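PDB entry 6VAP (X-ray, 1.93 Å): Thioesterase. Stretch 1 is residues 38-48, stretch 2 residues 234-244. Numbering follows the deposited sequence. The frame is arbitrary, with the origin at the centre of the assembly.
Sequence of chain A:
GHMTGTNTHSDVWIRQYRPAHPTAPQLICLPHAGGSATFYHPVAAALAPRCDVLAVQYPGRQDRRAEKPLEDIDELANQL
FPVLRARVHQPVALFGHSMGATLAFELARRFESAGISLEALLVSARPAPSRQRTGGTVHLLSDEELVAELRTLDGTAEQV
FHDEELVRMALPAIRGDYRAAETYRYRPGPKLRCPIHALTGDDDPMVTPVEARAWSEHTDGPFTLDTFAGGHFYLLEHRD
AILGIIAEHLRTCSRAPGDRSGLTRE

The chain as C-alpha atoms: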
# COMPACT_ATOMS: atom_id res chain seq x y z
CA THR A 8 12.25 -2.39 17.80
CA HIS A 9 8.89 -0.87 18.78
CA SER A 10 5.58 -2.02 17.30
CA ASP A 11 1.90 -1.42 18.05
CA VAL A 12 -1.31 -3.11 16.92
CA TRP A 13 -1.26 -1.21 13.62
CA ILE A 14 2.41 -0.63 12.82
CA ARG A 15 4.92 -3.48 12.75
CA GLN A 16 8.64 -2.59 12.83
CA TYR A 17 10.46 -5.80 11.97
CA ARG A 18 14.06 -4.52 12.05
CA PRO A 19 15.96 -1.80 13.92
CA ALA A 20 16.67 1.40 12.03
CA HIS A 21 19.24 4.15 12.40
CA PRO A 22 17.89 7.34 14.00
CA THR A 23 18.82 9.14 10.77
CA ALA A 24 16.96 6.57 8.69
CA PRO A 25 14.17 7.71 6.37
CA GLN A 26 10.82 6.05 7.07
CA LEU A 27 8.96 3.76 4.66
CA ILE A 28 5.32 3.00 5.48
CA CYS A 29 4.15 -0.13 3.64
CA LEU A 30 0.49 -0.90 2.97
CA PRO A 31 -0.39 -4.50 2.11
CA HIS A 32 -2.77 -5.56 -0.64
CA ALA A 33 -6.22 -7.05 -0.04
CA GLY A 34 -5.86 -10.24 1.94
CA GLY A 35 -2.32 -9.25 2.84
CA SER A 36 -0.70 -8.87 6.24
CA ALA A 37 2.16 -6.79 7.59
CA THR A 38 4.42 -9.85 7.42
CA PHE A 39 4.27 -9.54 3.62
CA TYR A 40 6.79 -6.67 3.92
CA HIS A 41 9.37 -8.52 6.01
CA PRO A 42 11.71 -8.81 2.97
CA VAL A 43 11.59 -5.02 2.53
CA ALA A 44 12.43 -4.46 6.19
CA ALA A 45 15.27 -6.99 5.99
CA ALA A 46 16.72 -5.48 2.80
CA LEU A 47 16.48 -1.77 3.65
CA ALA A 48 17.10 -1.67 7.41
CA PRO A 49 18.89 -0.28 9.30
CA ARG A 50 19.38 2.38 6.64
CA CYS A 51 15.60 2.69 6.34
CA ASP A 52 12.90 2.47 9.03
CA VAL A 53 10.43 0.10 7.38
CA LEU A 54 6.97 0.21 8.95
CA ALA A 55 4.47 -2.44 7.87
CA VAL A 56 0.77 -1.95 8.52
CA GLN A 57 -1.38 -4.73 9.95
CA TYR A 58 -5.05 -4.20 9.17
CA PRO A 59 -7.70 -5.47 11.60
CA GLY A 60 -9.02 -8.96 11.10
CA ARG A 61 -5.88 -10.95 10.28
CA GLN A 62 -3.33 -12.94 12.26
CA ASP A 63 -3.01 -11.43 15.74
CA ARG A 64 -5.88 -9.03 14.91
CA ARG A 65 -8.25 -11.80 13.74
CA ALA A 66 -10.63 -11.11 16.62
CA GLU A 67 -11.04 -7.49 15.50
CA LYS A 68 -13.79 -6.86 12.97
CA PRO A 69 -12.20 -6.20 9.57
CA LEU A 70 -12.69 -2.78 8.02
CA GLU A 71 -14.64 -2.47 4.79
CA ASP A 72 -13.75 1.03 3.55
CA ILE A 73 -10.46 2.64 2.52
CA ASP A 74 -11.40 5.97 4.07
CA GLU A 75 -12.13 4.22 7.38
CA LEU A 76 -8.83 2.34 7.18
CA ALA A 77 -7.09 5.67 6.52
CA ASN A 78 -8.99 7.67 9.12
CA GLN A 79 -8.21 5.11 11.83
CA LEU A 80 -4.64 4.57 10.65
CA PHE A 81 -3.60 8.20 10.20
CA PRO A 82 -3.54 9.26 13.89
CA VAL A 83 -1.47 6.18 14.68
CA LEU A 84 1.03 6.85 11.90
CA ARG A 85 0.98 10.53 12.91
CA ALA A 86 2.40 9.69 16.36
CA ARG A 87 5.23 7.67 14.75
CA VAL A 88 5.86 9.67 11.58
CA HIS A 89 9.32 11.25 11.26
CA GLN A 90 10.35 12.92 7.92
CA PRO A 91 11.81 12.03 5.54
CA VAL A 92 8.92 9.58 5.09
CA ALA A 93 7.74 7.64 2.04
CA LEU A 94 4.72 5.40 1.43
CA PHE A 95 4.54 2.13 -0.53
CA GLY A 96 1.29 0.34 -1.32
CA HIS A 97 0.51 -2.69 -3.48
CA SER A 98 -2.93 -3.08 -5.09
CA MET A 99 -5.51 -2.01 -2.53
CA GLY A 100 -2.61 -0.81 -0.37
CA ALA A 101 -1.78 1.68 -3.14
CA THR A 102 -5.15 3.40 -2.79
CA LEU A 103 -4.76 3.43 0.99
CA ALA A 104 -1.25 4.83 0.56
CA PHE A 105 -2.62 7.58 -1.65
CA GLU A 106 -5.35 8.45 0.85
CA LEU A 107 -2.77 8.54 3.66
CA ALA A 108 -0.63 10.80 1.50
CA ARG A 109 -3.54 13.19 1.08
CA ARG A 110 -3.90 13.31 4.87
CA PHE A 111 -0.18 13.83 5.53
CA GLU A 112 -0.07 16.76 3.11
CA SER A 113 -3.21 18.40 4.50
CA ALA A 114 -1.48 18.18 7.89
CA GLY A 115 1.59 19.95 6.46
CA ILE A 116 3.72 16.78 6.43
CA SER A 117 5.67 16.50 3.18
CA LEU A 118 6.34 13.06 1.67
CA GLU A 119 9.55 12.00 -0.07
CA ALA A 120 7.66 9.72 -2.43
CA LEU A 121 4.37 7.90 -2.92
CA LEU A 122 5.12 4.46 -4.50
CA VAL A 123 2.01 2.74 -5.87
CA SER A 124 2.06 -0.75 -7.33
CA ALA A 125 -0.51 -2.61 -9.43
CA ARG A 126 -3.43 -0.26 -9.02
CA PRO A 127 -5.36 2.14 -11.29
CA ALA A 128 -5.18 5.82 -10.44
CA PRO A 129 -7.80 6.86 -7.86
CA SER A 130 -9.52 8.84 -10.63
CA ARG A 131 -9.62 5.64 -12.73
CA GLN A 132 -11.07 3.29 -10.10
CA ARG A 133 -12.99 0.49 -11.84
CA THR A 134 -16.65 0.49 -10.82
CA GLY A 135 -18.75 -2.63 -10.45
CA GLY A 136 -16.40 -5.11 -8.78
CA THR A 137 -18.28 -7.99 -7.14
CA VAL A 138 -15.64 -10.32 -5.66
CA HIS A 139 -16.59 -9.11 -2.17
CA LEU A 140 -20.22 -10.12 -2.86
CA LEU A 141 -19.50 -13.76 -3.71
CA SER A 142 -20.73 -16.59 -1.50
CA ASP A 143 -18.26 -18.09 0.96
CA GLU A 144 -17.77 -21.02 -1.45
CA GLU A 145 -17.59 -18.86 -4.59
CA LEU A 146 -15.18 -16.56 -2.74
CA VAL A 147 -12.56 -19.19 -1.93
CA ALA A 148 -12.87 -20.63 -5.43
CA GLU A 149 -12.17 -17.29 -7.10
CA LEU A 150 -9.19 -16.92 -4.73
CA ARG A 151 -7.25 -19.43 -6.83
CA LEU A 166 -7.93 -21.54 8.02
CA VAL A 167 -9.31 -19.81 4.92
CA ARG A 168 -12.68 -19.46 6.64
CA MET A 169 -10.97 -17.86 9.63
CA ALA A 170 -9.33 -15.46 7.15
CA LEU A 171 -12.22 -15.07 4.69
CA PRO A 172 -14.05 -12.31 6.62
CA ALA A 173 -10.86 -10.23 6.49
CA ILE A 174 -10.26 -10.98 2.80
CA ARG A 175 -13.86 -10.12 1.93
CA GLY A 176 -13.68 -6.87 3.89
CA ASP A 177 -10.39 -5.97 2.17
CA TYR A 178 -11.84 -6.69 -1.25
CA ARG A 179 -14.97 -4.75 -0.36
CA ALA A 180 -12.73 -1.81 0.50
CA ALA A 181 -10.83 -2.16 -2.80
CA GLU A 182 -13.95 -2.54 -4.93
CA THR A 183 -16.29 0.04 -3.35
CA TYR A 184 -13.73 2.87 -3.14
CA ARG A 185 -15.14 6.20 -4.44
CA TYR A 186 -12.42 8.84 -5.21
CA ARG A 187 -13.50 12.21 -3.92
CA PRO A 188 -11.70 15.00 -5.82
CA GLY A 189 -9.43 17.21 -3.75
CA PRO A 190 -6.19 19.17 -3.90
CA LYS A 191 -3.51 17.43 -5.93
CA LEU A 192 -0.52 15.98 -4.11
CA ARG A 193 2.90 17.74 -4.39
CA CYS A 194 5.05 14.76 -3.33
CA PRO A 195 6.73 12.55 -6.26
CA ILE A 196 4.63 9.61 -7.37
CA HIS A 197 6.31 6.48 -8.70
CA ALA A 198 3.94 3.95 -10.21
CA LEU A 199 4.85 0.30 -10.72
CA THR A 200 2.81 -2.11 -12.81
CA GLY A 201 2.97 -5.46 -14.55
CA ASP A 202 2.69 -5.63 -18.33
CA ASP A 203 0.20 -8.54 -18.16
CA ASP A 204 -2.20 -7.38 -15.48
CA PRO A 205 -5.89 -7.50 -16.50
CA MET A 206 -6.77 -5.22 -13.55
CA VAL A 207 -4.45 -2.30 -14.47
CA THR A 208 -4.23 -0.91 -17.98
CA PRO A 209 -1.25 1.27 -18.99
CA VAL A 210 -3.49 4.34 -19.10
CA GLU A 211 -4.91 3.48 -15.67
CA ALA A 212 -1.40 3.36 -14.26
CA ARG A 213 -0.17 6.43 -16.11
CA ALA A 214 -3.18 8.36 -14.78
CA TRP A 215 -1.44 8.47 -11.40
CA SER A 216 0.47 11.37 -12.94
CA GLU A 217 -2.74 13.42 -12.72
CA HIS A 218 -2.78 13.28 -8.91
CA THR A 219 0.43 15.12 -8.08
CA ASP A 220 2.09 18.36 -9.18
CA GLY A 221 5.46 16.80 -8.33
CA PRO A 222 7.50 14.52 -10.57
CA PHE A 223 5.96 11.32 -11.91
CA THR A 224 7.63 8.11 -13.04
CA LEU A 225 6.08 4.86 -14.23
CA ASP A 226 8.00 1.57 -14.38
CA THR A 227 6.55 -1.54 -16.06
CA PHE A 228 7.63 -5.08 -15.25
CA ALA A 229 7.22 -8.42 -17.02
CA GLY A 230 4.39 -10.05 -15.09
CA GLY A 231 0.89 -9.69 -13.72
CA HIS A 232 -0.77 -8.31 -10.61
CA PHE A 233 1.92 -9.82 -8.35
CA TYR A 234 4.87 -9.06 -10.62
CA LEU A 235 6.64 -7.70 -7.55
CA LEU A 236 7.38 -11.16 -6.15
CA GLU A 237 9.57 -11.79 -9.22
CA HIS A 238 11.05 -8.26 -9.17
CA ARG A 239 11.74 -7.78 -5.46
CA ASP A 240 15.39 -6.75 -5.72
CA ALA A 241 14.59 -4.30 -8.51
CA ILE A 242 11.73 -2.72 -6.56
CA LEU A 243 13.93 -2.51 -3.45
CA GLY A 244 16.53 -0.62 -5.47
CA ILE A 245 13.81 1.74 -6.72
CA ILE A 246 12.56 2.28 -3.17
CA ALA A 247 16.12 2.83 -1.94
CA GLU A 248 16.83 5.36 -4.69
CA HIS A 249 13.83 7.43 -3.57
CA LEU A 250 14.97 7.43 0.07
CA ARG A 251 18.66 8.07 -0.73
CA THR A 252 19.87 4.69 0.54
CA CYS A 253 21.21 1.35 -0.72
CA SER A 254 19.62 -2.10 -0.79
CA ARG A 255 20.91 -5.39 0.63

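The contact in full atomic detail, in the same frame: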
# COMPACT_ATOMS: atom_id res chain seq x y z
N THR A 38 3.29 -8.96 7.63
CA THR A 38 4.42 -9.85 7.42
C THR A 38 4.84 -9.91 5.96
O THR A 38 5.97 -10.31 5.65
CB THR A 38 4.09 -11.26 7.92
OG1 THR A 38 2.79 -11.66 7.44
CG2 THR A 38 4.07 -11.31 9.42
N PHE A 39 3.93 -9.56 5.04
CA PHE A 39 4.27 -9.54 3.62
C PHE A 39 5.50 -8.66 3.35
O PHE A 39 6.28 -8.93 2.44
CB PHE A 39 3.07 -9.02 2.83
CG PHE A 39 3.35 -8.82 1.37
CD1 PHE A 39 3.36 -9.91 0.50
CD2 PHE A 39 3.55 -7.56 0.86
CE1 PHE A 39 3.60 -9.71 -0.85
CE2 PHE A 39 3.78 -7.38 -0.47
CZ PHE A 39 3.82 -8.44 -1.33
N TYR A 40 5.69 -7.61 4.14
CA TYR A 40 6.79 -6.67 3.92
C TYR A 40 8.05 -6.98 4.71
O TYR A 40 8.98 -6.16 4.72
CB TYR A 40 6.32 -5.27 4.23
CG TYR A 40 5.40 -4.73 3.17
CD1 TYR A 40 5.89 -4.41 1.92
CD2 TYR A 40 4.04 -4.52 3.42
CE1 TYR A 40 5.04 -3.88 0.90
CE2 TYR A 40 3.19 -4.05 2.44
CZ TYR A 40 3.69 -3.73 1.20
OH TYR A 40 2.89 -3.19 0.25
N HIS A 41 8.14 -8.15 5.32
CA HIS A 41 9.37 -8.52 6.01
C HIS A 41 10.60 -8.49 5.09
O HIS A 41 11.64 -7.96 5.51
CB HIS A 41 9.22 -9.91 6.65
CG HIS A 41 9.86 -10.03 7.99
ND1 HIS A 41 9.20 -10.51 9.10
CD2 HIS A 41 11.12 -9.74 8.40
CE1 HIS A 41 10.02 -10.52 10.13
NE2 HIS A 41 11.20 -10.05 9.73
N PRO A 42 10.54 -8.97 3.86
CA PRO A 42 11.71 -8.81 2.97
C PRO A 42 12.14 -7.37 2.75
O PRO A 42 13.35 -7.09 2.65
CB PRO A 42 11.24 -9.46 1.67
CG PRO A 42 10.12 -10.37 2.04
CD PRO A 42 9.42 -9.65 3.20
N VAL A 43 11.20 -6.43 2.68
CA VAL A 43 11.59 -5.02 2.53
C VAL A 43 12.34 -4.55 3.79
O VAL A 43 13.42 -3.94 3.73
CB VAL A 43 10.34 -4.16 2.25
CG1 VAL A 43 10.72 -2.69 2.19
CG2 VAL A 43 9.67 -4.61 0.99
N ALA A 44 11.76 -4.82 4.95
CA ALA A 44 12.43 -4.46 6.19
C ALA A 44 13.84 -5.02 6.22
O ALA A 44 14.81 -4.28 6.44
CB ALA A 44 11.61 -4.97 7.38
N ALA A 45 13.98 -6.32 5.90
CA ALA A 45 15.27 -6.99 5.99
C ALA A 45 16.28 -6.39 5.01
O ALA A 45 17.47 -6.33 5.30
CB ALA A 45 15.10 -8.50 5.71
N ALA A 46 15.82 -5.96 3.84
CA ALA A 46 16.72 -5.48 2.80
C ALA A 46 17.08 -4.01 2.92
O ALA A 46 18.14 -3.61 2.43
CB ALA A 46 16.09 -5.71 1.42
N LEU A 47 16.24 -3.20 3.56
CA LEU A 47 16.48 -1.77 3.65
C LEU A 47 16.98 -1.32 5.03
O LEU A 47 17.68 -0.30 5.13
CB LEU A 47 15.21 -0.98 3.31
CG LEU A 47 14.64 -1.22 1.92
CD1 LEU A 47 13.55 -0.22 1.62
CD2 LEU A 47 15.73 -1.18 0.81
N ALA A 48 16.63 -2.04 6.09
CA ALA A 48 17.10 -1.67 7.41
C ALA A 48 18.56 -2.05 7.54
O ALA A 48 19.02 -2.94 6.84
CB ALA A 48 16.28 -2.37 8.49
N TYR A 234 3.53 -9.19 -10.05
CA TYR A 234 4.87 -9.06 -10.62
C TYR A 234 5.93 -8.85 -9.54
O TYR A 234 7.06 -9.30 -9.68
CB TYR A 234 4.90 -7.90 -11.61
CG TYR A 234 4.93 -6.58 -10.86
CD1 TYR A 234 3.78 -6.05 -10.33
CD2 TYR A 234 6.13 -5.91 -10.63
CE1 TYR A 234 3.81 -4.85 -9.59
CE2 TYR A 234 6.17 -4.75 -9.89
CZ TYR A 234 5.01 -4.24 -9.37
OH TYR A 234 5.07 -3.09 -8.66
N LEU A 235 5.60 -8.16 -8.47
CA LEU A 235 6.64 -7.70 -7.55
C LEU A 235 7.33 -8.84 -6.82
O LEU A 235 8.43 -8.65 -6.29
CB LEU A 235 6.01 -6.71 -6.54
CG LEU A 235 5.20 -7.28 -5.39
CD1 LEU A 235 4.79 -6.08 -4.47
CD2 LEU A 235 3.96 -7.99 -5.82
N LEU A 236 6.70 -10.02 -6.77
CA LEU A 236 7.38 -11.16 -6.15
C LEU A 236 8.57 -11.61 -6.98
O LEU A 236 9.56 -12.10 -6.44
CB LEU A 236 6.40 -12.31 -5.97
CG LEU A 236 5.11 -11.94 -5.21
CD1 LEU A 236 4.25 -13.17 -4.98
CD2 LEU A 236 5.43 -11.30 -3.87
N GLU A 237 8.51 -11.43 -8.29
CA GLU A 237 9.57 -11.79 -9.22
C GLU A 237 10.57 -10.66 -9.38
O GLU A 237 11.65 -10.91 -9.91
CB GLU A 237 8.99 -12.14 -10.61
CG GLU A 237 9.92 -12.97 -11.50
CD GLU A 237 9.82 -12.62 -12.98
OE1 GLU A 237 10.23 -13.45 -13.82
OE2 GLU A 237 9.35 -11.52 -13.32
N HIS A 238 10.22 -9.44 -8.98
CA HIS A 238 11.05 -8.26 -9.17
C HIS A 238 11.43 -7.61 -7.85
O HIS A 238 11.61 -6.40 -7.81
CB HIS A 238 10.33 -7.27 -10.08
CG HIS A 238 10.20 -7.75 -11.50
ND1 HIS A 238 9.15 -8.54 -11.92
CD2 HIS A 238 10.99 -7.55 -12.58
CE1 HIS A 238 9.28 -8.77 -13.22
NE2 HIS A 238 10.42 -8.25 -13.63
N ARG A 239 11.57 -8.39 -6.78
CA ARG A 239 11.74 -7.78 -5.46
C ARG A 239 13.00 -6.91 -5.43
O ARG A 239 12.95 -5.72 -5.08
CB ARG A 239 11.81 -8.85 -4.37
CG ARG A 239 12.00 -8.26 -2.98
CD ARG A 239 11.86 -9.36 -1.91
NE ARG A 239 12.96 -10.32 -1.95
CZ ARG A 239 12.82 -11.62 -2.19
NH1 ARG A 239 13.89 -12.40 -2.21
NH2 ARG A 239 11.63 -12.15 -2.42
N ASP A 240 14.14 -7.50 -5.79
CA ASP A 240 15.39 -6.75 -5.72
C ASP A 240 15.32 -5.46 -6.54
O ASP A 240 15.79 -4.40 -6.11
CB ASP A 240 16.55 -7.62 -6.17
CG ASP A 240 17.12 -8.45 -5.03
OD1 ASP A 240 17.28 -7.91 -3.91
OD2 ASP A 240 17.39 -9.65 -5.25
N ALA A 241 14.71 -5.53 -7.72
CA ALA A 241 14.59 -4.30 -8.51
C ALA A 241 13.71 -3.26 -7.80
O ALA A 241 14.03 -2.06 -7.78
CB ALA A 241 14.00 -4.63 -9.89
N ILE A 242 12.59 -3.68 -7.25
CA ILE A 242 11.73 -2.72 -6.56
C ILE A 242 12.42 -2.15 -5.31
O ILE A 242 12.25 -0.98 -4.96
CB ILE A 242 10.39 -3.38 -6.21
CG1 ILE A 242 9.67 -3.74 -7.52
CG2 ILE A 242 9.55 -2.43 -5.36
CD1 ILE A 242 8.34 -4.41 -7.30
N LEU A 243 13.18 -2.99 -4.61
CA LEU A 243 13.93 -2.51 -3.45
C LEU A 243 14.96 -1.46 -3.84
O LEU A 243 15.16 -0.48 -3.11
CB LEU A 243 14.61 -3.68 -2.74
CG LEU A 243 13.71 -4.78 -2.24
CD1 LEU A 243 14.59 -5.95 -1.70
CD2 LEU A 243 12.78 -4.28 -1.16
N GLY A 244 15.64 -1.65 -4.98
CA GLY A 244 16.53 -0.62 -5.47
C GLY A 244 15.82 0.66 -5.88
O GLY A 244 16.36 1.75 -5.73

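The two stretches lie almost 200 residues apart in the chain and meet through side chains. No hydrogen bond crosses between them. The contact is small, burying 336 Å² in total, and it is mostly apolar. Helix 41-47 and helix 239-244 cross at 58°, with axes 10.8 Å apart at closest approach. That spacing leaves room for side chains between the helices. The nearest CA atoms are those of Val 43 and Leu 243, 6.9 Å apart.

Stretch 2 opens at Tyr 234, which does not reach stretch 1. Its carbonyl O serves its own stretch instead. It accepts a bond from Glu 237 N at 2.9 Å and another from the side chain of His 238, whose ND1 lies 3.2 Å from Tyr 234 O. These bonds help to hold the turn before the helix.

Leu 235 points toward stretch 1. Its CD1 sits 4.0 Å from Phe 39 CZ, at the edge of the ring and near its plane. Leu 236 starts out sideways, but its end comes nearer, and its CD2 lies 3.9 Å from Phe 39 CE1. Phe 39 also leaves its backbone sideways. With chi1 in the t well, its ring extends to meet both leucines. Both pairings are van der Waals packing of apolar groups.

Glu 237 and His 238 make no contact with stretch 1. His 238 is the N-cap residue, and its O accepts the bond from Ile 242 N at 2.9 Å.

Arg 239 points toward stretch 1. Its CD lies 3.6 Å from Pro 42 CB, so the closest approach is between aliphatic carbons. The guanidinium forms no salt bridge or hydrogen bond with stretch 1.

Asp 240, Ala 241 and Ile 242 contribute no contact. Leu 243 makes the largest contribution to the contact. It is buried and has 93 Å² covered by stretch 1, the largest area of any residue here. Leu 243 packs against two residues about one turn of helix 41-47 apart: its CD2 lies 3.8 Å from Val 43 CG2, and its CD1 lies 3.5 Å from Ala 46 CB. Leu 243 CD2 is also within 4.4 Å of Ala 46 CB. The short side chain of Ala 46 points toward stretch 2 and ends at its CB, so the leucine methyl comes close to the helix. Leu 47 adds a looser contact, with its CD2 4.0 Å from Leu 243 O and 4.5 Å from Leu 243 CB. That carbonyl meets a methyl carbon, which is no hydrogen-bond donor.

Gly 244 ends the stretch without touching the other.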